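Local coordinates for ubiquitin-like-specific protease 2 (Saccharomyces cerevisiae, PDB 5LNB), which removes SUMO from modified proteins as a cysteine protease of the C48 (Ulp1) family, the chain here holding its catalytic domain, at residues 106-111 / 183-188. Numbering follows the deposited sequence.
Sequences DLFSKK and ISYALD
The phenolic oxygen of Y185 is held by two bonds: the backbone N of L107 donates to OH at 2.9 Å in a nearly straight bond (166° at the hydrogen), and the hydroxyl of T105 bonds to the same atom. Y185 points from helix 172-190 toward the loop ahead of strand 112-119, with CG anti to the backbone N (chi1 -170°). L107 then crosses the tyrosine side chain at about a right angle. Its CD1 lies over one face of the ring, 4.1 Å from the centroid, in a CH-pi contact displaced toward the rim, and its CG packs 3.7 Å from Y185 CZ. F108 runs the opposite way alongside Y185. Their planes differ by only 18°, yet the rings are slid so far apart that they barely overlap, and the closest approach is F108 CE1 to Y185 CD1, 3.5 Å. Farther out, F108 CZ and CE2 rest on the methyl of A186, each 3.8 Å from CB. The loop holds its own shape as a 3-10 turn, in which D106 O accepts from both N and OG of S109. Y190, at the end of the same helix, adds a second clasp, its hydroxyl bonding to D106 OD1 and F108 N. A phenylalanine in place of Y185 could keep much of the ring packing but would probably leave the buried N-H of L107 without its acceptor and T105 without this partner. Within the catalytic domain, this contact illustrates how one tyrosine can combine polar and apolar ties between a helix and a loop: the hydroxyl satisfies a main-chain donor at the start of the 3-10 turn, one ring face receives the leucine, and the phenylalanine packs beside the ring and against A186.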
ATOM      1  N   ASP A 106       8.614   3.741 -14.819  1.00 24.13           N
ATOM      2  CA  ASP A 106       7.728   4.085 -15.914  1.00 23.16           C
ATOM      3  C   ASP A 106       6.306   4.124 -15.361  1.00 20.25           C
ATOM      4  O   ASP A 106       5.441   3.342 -15.743  1.00 23.79           O
ATOM      5  CB  ASP A 106       7.889   3.081 -17.055  1.00 23.01           C
ATOM      6  CG  ASP A 106       7.060   3.434 -18.271  1.00 28.45           C
ATOM      7  OD1 ASP A 106       6.584   4.586 -18.365  1.00 27.66           O
ATOM      8  OD2 ASP A 106       6.893   2.550 -19.140  1.00 35.24           O
ATOM      9  N   LEU A 107       6.055   5.066 -14.447  1.00 18.05           N
ATOM     10  CA  LEU A 107       4.813   5.039 -13.667  1.00 21.72           C
ATOM     11  C   LEU A 107       3.571   5.233 -14.530  1.00 25.46           C
ATOM     12  O   LEU A 107       2.509   4.682 -14.214  1.00 25.90           O
ATOM     13  CB  LEU A 107       4.847   6.101 -12.567  1.00 19.68           C
ATOM     14  CG  LEU A 107       5.942   5.898 -11.514  1.00 24.65           C
ATOM     15  CD1 LEU A 107       5.901   6.984 -10.439  1.00 19.41           C
ATOM     16  CD2 LEU A 107       5.809   4.497 -10.902  1.00 22.69           C
ATOM     17  N   PHE A 108       3.668   6.013 -15.607  1.00 26.82           N
ATOM     18  CA  PHE A 108       2.484   6.296 -16.407  1.00 28.80           C
ATOM     19  C   PHE A 108       2.085   5.131 -17.307  1.00 30.15           C
ATOM     20  O   PHE A 108       1.076   5.235 -18.007  1.00 31.45           O
ATOM     21  CB  PHE A 108       2.690   7.571 -17.238  1.00 28.03           C
ATOM     22  CG  PHE A 108       2.590   8.852 -16.432  1.00 32.06           C
ATOM     23  CD1 PHE A 108       3.151   8.944 -15.166  1.00 29.00           C
ATOM     24  CD2 PHE A 108       1.935   9.961 -16.946  1.00 34.93           C
ATOM     25  CE1 PHE A 108       3.067  10.115 -14.433  1.00 25.44           C
ATOM     26  CE2 PHE A 108       1.846  11.133 -16.214  1.00 31.29           C
ATOM     27  CZ  PHE A 108       2.413  11.209 -14.959  1.00 27.38           C
ATOM     28  N   SER A 109       2.828   4.025 -17.310  1.00 23.78           N
ATOM     29  CA  SER A 109       2.320   2.811 -17.938  1.00 25.78           C
ATOM     30  C   SER A 109       1.560   1.927 -16.951  1.00 21.47           C
ATOM     31  O   SER A 109       1.050   0.871 -17.338  1.00 22.50           O
ATOM     32  CB  SER A 109       3.459   2.016 -18.582  1.00 27.00           C
ATOM     33  OG  SER A 109       4.311   1.465 -17.595  1.00 36.16           O
ATOM     34  N   LYS A 110       1.446   2.345 -15.698  1.00 20.16           N
ATOM     35  CA  LYS A 110       0.762   1.555 -14.687  1.00 20.72           C
ATOM     36  C   LYS A 110      -0.717   1.926 -14.595  1.00 26.23           C
ATOM     37  O   LYS A 110      -1.089   3.101 -14.658  1.00 28.72           O
ATOM     38  CB  LYS A 110       1.439   1.753 -13.328  1.00 21.46           C
ATOM     39  CG  LYS A 110       2.953   1.571 -13.364  1.00 22.40           C
ATOM     40  CD  LYS A 110       3.306   0.138 -13.707  1.00 25.32           C
ATOM     41  CE  LYS A 110       4.726   0.023 -14.231  1.00 27.88           C
ATOM     42  NZ  LYS A 110       4.991  -1.400 -14.551  1.00 34.41           N
ATOM     43  N   LYS A 111      -1.560   0.906 -14.445  1.00 27.50           N
ATOM     44  CA  LYS A 111      -2.951   1.134 -14.063  1.00 28.60           C
ATOM     45  C   LYS A 111      -3.098   1.537 -12.594  1.00 26.22           C
ATOM     46  O   LYS A 111      -4.016   2.288 -12.256  1.00 27.53           O
ATOM     47  CB  LYS A 111      -3.778  -0.122 -14.322  1.00 33.45           C
ATOM     48  CG  LYS A 111      -4.086  -0.389 -15.773  1.00 36.49           C
ATOM     49  CD  LYS A 111      -5.066  -1.553 -15.895  1.00 43.42           C
ATOM     50  CE  LYS A 111      -5.693  -1.575 -17.275  1.00 56.53           C
ATOM     51  NZ  LYS A 111      -6.335  -0.264 -17.592  1.00 62.12           N
ATOM     52  N   ILE A 183       3.231  15.863 -11.851  1.00 20.60           N
ATOM     53  CA  ILE A 183       3.431  16.870 -12.881  1.00 21.83           C
ATOM     54  C   ILE A 183       4.894  16.919 -13.290  1.00 21.93           C
ATOM     55  O   ILE A 183       5.224  16.942 -14.481  1.00 24.45           O
ATOM     56  CB  ILE A 183       2.931  18.238 -12.386  1.00 23.10           C
ATOM     57  CG1 ILE A 183       1.409  18.214 -12.251  1.00 23.51           C
ATOM     58  CG2 ILE A 183       3.367  19.342 -13.332  1.00 24.53           C
ATOM     59  CD1 ILE A 183       0.829  19.496 -11.683  1.00 24.97           C
ATOM     60  N   SER A 184       5.791  16.929 -12.303  1.00 24.79           N
ATOM     61  CA  SER A 184       7.220  16.941 -12.589  1.00 22.48           C
ATOM     62  C   SER A 184       7.648  15.642 -13.252  1.00 23.66           C
ATOM     63  O   SER A 184       8.411  15.650 -14.228  1.00 21.86           O
ATOM     64  CB  SER A 184       8.006  17.169 -11.301  1.00 23.62           C
ATOM     65  OG  SER A 184       7.659  18.413 -10.723  1.00 27.96           O
ATOM     66  N   TYR A 185       7.168  14.513 -12.726  1.00 23.08           N
ATOM     67  CA  TYR A 185       7.469  13.221 -13.328  1.00 23.62           C
ATOM     68  C   TYR A 185       7.085  13.202 -14.801  1.00 21.60           C
ATOM     69  O   TYR A 185       7.871  12.783 -15.657  1.00 24.90           O
ATOM     70  CB  TYR A 185       6.741  12.112 -12.565  1.00 22.81           C
ATOM     71  CG  TYR A 185       7.163  10.722 -12.963  1.00 21.47           C
ATOM     72  CD1 TYR A 185       6.540  10.067 -14.022  1.00 18.09           C
ATOM     73  CD2 TYR A 185       8.196  10.065 -12.290  1.00 18.10           C
ATOM     74  CE1 TYR A 185       6.925   8.791 -14.397  1.00 23.39           C
ATOM     75  CE2 TYR A 185       8.583   8.775 -12.652  1.00 17.68           C
ATOM     76  CZ  TYR A 185       7.947   8.148 -13.713  1.00 22.92           C
ATOM     77  OH  TYR A 185       8.312   6.877 -14.101  1.00 27.93           O
ATOM     78  N   ALA A 186       5.866  13.651 -15.111  1.00 23.56           N
ATOM     79  CA  ALA A 186       5.398  13.674 -16.493  1.00 24.25           C
ATOM     80  C   ALA A 186       6.335  14.480 -17.386  1.00 25.50           C
ATOM     81  O   ALA A 186       6.647  14.069 -18.512  1.00 24.22           O
ATOM     82  CB  ALA A 186       3.983  14.252 -16.548  1.00 21.67           C
ATOM     83  N   LEU A 187       6.769  15.647 -16.910  1.00 26.75           N
ATOM     84  CA  LEU A 187       7.652  16.485 -17.710  1.00 28.28           C
ATOM     85  C   LEU A 187       9.019  15.833 -17.866  1.00 28.86           C
ATOM     86  O   LEU A 187       9.594  15.829 -18.960  1.00 23.84           O
ATOM     87  CB  LEU A 187       7.776  17.867 -17.067  1.00 24.16           C
ATOM     88  CG  LEU A 187       8.622  18.864 -17.860  1.00 30.90           C
ATOM     89  CD1 LEU A 187       7.967  19.204 -19.192  1.00 26.62           C
ATOM     90  CD2 LEU A 187       8.875  20.139 -17.069  1.00 31.91           C
ATOM     91  N   ASP A 188       9.536  15.255 -16.782  1.00 23.80           N
ATOM     92  CA  ASP A 188      10.864  14.662 -16.790  1.00 22.08           C
ATOM     93  C   ASP A 188      10.921  13.426 -17.682  1.00 26.06           C
ATOM     94  O   ASP A 188      11.798  13.318 -18.543  1.00 28.84           O
ATOM     95  CB  ASP A 188      11.264  14.310 -15.357  1.00 24.75           C
ATOM     96  CG  ASP A 188      12.647  13.693 -15.262  1.00 32.63           C
ATOM     97  OD1 ASP A 188      13.488  13.951 -16.153  1.00 34.56           O
ATOM     98  OD2 ASP A 188      12.889  12.949 -14.285  1.00 31.81           O
TER